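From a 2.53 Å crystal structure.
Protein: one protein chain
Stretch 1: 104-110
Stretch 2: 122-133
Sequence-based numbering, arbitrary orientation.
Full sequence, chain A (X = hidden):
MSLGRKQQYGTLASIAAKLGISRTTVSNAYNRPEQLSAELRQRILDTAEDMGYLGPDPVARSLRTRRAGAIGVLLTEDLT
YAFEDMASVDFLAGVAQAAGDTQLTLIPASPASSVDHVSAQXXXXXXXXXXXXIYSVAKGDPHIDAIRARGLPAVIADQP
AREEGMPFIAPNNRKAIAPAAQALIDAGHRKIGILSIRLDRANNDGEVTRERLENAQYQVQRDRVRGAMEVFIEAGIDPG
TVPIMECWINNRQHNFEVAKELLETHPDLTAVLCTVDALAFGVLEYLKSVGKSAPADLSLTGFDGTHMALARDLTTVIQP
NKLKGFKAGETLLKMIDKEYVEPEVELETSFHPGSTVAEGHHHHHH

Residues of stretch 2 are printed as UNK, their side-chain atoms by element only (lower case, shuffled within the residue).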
# COMPACT_ATOMS: atom_id res chain seq x y z
N LEU A 104 -1.63 -12.40 -13.11
CA LEU A 104 -1.11 -11.14 -12.56
C LEU A 104 0.41 -11.16 -12.69
O LEU A 104 1.08 -11.98 -12.09
CB LEU A 104 -1.51 -10.98 -11.09
CG LEU A 104 -1.07 -9.70 -10.36
CD1 LEU A 104 -1.47 -8.49 -11.18
CD2 LEU A 104 -1.69 -9.64 -8.98
N THR A 105 0.95 -10.24 -13.48
CA THR A 105 2.39 -10.18 -13.70
C THR A 105 3.06 -9.02 -13.01
O THR A 105 2.83 -7.85 -13.35
CB THR A 105 2.66 -10.10 -15.21
OG1 THR A 105 2.26 -11.33 -15.81
CG2 THR A 105 4.13 -9.84 -15.49
N LEU A 106 3.90 -9.33 -12.02
CA LEU A 106 4.64 -8.31 -11.28
C LEU A 106 5.86 -7.93 -12.11
O LEU A 106 6.62 -8.79 -12.54
CB LEU A 106 5.06 -8.86 -9.93
CG LEU A 106 3.92 -9.36 -9.04
CD1 LEU A 106 4.49 -10.01 -7.79
CD2 LEU A 106 3.02 -8.19 -8.67
N ILE A 107 6.01 -6.62 -12.34
CA ILE A 107 7.11 -6.08 -13.15
C ILE A 107 8.06 -5.28 -12.25
O ILE A 107 7.71 -4.19 -11.79
CB ILE A 107 6.58 -5.12 -14.26
CG1 ILE A 107 5.36 -5.72 -14.97
CG2 ILE A 107 7.64 -4.86 -15.30
CD1 ILE A 107 4.64 -4.72 -15.87
N PRO A 108 9.27 -5.81 -12.00
CA PRO A 108 10.28 -5.16 -11.16
C PRO A 108 11.01 -4.04 -11.91
O PRO A 108 11.81 -4.32 -12.80
CB PRO A 108 11.25 -6.30 -10.82
CG PRO A 108 10.47 -7.55 -11.08
CD PRO A 108 9.68 -7.19 -12.31
N ALA A 109 10.75 -2.79 -11.55
CA ALA A 109 11.40 -1.68 -12.22
C ALA A 109 12.41 -1.02 -11.30
O ALA A 109 12.10 -0.70 -10.16
CB ALA A 109 10.37 -0.66 -12.66
N SER A 110 13.63 -0.82 -11.79
CA SER A 110 14.66 -0.20 -10.97
C SER A 110 14.38 1.28 -10.71
O SER A 110 14.01 2.02 -11.62
CB SER A 110 16.03 -0.33 -11.63
OG SER A 110 16.98 0.42 -10.89
N UNK A 122 12.39 -0.94 -22.77
CA UNK A 122 12.61 -2.35 -23.09
C UNK A 122 11.92 -3.20 -22.02
O UNK A 122 11.39 -4.27 -22.31
o UNK A 122 16.88 -2.48 -25.47
c UNK A 122 16.19 -2.74 -24.48
c UNK A 122 14.09 -2.69 -23.12
c UNK A 122 14.80 -2.17 -24.34
n UNK A 122 16.62 -3.52 -23.49
N UNK A 123 11.95 -2.73 -20.78
CA UNK A 123 11.31 -3.46 -19.71
C UNK A 123 9.81 -3.48 -20.01
O UNK A 123 9.19 -4.55 -20.08
c UNK A 123 11.15 -4.89 -17.11
c UNK A 123 11.56 -2.77 -18.36
c UNK A 123 10.80 -3.41 -17.19
c UNK A 123 11.15 -2.70 -15.87
N UNK A 124 9.24 -2.29 -20.23
CA UNK A 124 7.82 -2.14 -20.49
C UNK A 124 7.31 -2.80 -21.76
O UNK A 124 6.23 -3.40 -21.73
c UNK A 124 7.66 -0.03 -19.16
c UNK A 124 5.94 -0.53 -20.91
c UNK A 124 7.42 -0.66 -20.53
N UNK A 125 8.05 -2.70 -22.86
CA UNK A 125 7.60 -3.32 -24.11
C UNK A 125 7.72 -4.84 -24.07
O UNK A 125 7.22 -5.53 -24.96
c UNK A 125 8.36 -2.78 -25.32
c UNK A 125 8.25 -1.27 -25.46
o UNK A 125 7.24 -0.67 -25.09
n UNK A 125 9.27 -0.65 -26.02
N UNK A 126 8.38 -5.37 -23.05
CA UNK A 126 8.51 -6.82 -22.94
C UNK A 126 7.63 -7.39 -21.83
O UNK A 126 7.81 -8.52 -21.39
n UNK A 126 11.92 -6.21 -23.78
c UNK A 126 10.84 -6.97 -23.96
c UNK A 126 9.98 -7.22 -22.73
o UNK A 126 10.53 -7.44 -25.06
N UNK A 127 6.66 -6.59 -21.39
CA UNK A 127 5.71 -7.02 -20.38
C UNK A 127 4.51 -7.56 -21.16
O UNK A 127 3.83 -6.80 -21.86
c UNK A 127 5.29 -5.84 -19.48
N UNK A 128 4.27 -8.86 -21.06
CA UNK A 128 3.18 -9.52 -21.77
C UNK A 128 1.84 -9.30 -21.09
O UNK A 128 1.20 -10.26 -20.64
c UNK A 128 3.47 -11.01 -21.88
N UNK A 129 1.41 -8.05 -21.02
CA UNK A 129 0.15 -7.73 -20.37
C UNK A 129 -0.77 -6.85 -21.20
O UNK A 129 -0.31 -6.11 -22.07
c UNK A 129 1.20 -7.98 -18.10
c UNK A 129 1.17 -5.74 -19.19
c UNK A 129 0.41 -7.05 -19.00
N UNK A 130 -2.07 -6.94 -20.93
CA UNK A 130 -3.08 -6.15 -21.63
C UNK A 130 -3.30 -4.82 -20.91
O UNK A 130 -3.95 -3.92 -21.43
c UNK A 130 -4.33 -8.24 -22.43
c UNK A 130 -4.42 -6.91 -21.68
o UNK A 130 -4.77 -9.26 -21.86
o UNK A 130 -3.83 -8.26 -23.58
N UNK A 131 -2.77 -4.72 -19.69
CA UNK A 131 -2.93 -3.51 -18.92
C UNK A 131 -1.97 -3.48 -17.75
O UNK A 131 -1.40 -4.50 -17.37
N UNK A 132 -1.78 -2.31 -17.15
CA UNK A 132 -0.86 -2.20 -16.04
C UNK A 132 -1.33 -1.31 -14.90
O UNK A 132 -1.83 -0.21 -15.11
c UNK A 132 1.50 -1.64 -15.33
c UNK A 132 0.52 -1.70 -16.51
c UNK A 132 0.38 -0.35 -17.16
N UNK A 133 -1.16 -1.80 -13.68
CA UNK A 133 -1.51 -1.03 -12.49
C UNK A 133 -0.18 -0.45 -12.03
O UNK A 133 0.72 -1.19 -11.64
c UNK A 133 -2.06 -1.94 -11.37
c UNK A 133 -3.43 -2.49 -11.77
c UNK A 133 -2.16 -1.16 -10.07
O HOH W 1 2.04 -12.04 -18.28

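Position 122 carries three carbons in a row, the third bearing one oxygen and one nitrogen; this unbranched amide, out of reach of stretch 1, is Gln-122. Position 123 has four carbons, forked at the second, and its CB points toward the strand of stretch 1. One terminal carbon lies 3.9 Å from Ile-107 CG2, and the other lies 3.5 Å from Pro-108 O and 3.9 Å from Ala-109 CB. The fork beyond CB identifies Leu-123; both of its methyls lie near Ile-107 CG2, and CD2 also reaches Pro-108 O and Ala-109.

At position 124, three carbons fork at CB, giving Val-124, which is buried but makes no contact with stretch 1. Positions 125 and 126 each show two carbons, the second carrying one oxygen and one nitrogen, and both stay clear of the strand: Asn-125 and Asn-126. The second amide turns back on the helix, and Asn-126 ND2 donates a very short hydrogen bond of 2.5 Å to Gln-122 O.

Position 127 has a single side-chain carbon, 3.8 Å from Ile-107 CD1, and is Ala-127. Its backbone N donates to Val-124 O at 3.2 Å. Position 128 likewise has one carbon, but set sideways, its CB 6.2 Å from Thr-105 OG1; it is Ala-128. Its contribution comes from the backbone: a water donates to Ala-128 O at 3.1 Å and is hydrogen-bonded to Thr-105 OG1 at 2.6 Å.

Position 129 forks at CB into two carbons, one of them 3.9 Å from Thr-105 CB. This is Val-129, and the contacting atom is CG1. Position 130 has two carbons, the second carrying two oxygens, the carboxylate of Asp-130, which is out of reach of stretch 1; its OD2 is hydrogen-bonded elsewhere in the structure. Position 131 has no side-chain atoms and is Gly-131. Positions 132 and 133 each carry three carbons branched at CB. The first brings one methyl to 4.4 Å from Ile-107 CD1 and is Val-132, the methyl being CG2; the second, Val-133, remains beyond contact distance.

The contact is thus apolar at its centre, with no direct hydrogen bond between the stretches. Ile-107, in its m, t rotamer, sends CG2 to Leu-123 and CD1 to Ala-127 and Val-132, so one side chain joins the helix, the following loop and the next strand. Thr-105 and Ile-107 alternate with Leu-104 and Leu-106, which make no contact, as expected for a strand presenting one side to its neighbour. Beside Val-129, the water adds a polar link through the threonine hydroxyl.

Stretch 2, residues 122-133: QLVNNAAVDGVV
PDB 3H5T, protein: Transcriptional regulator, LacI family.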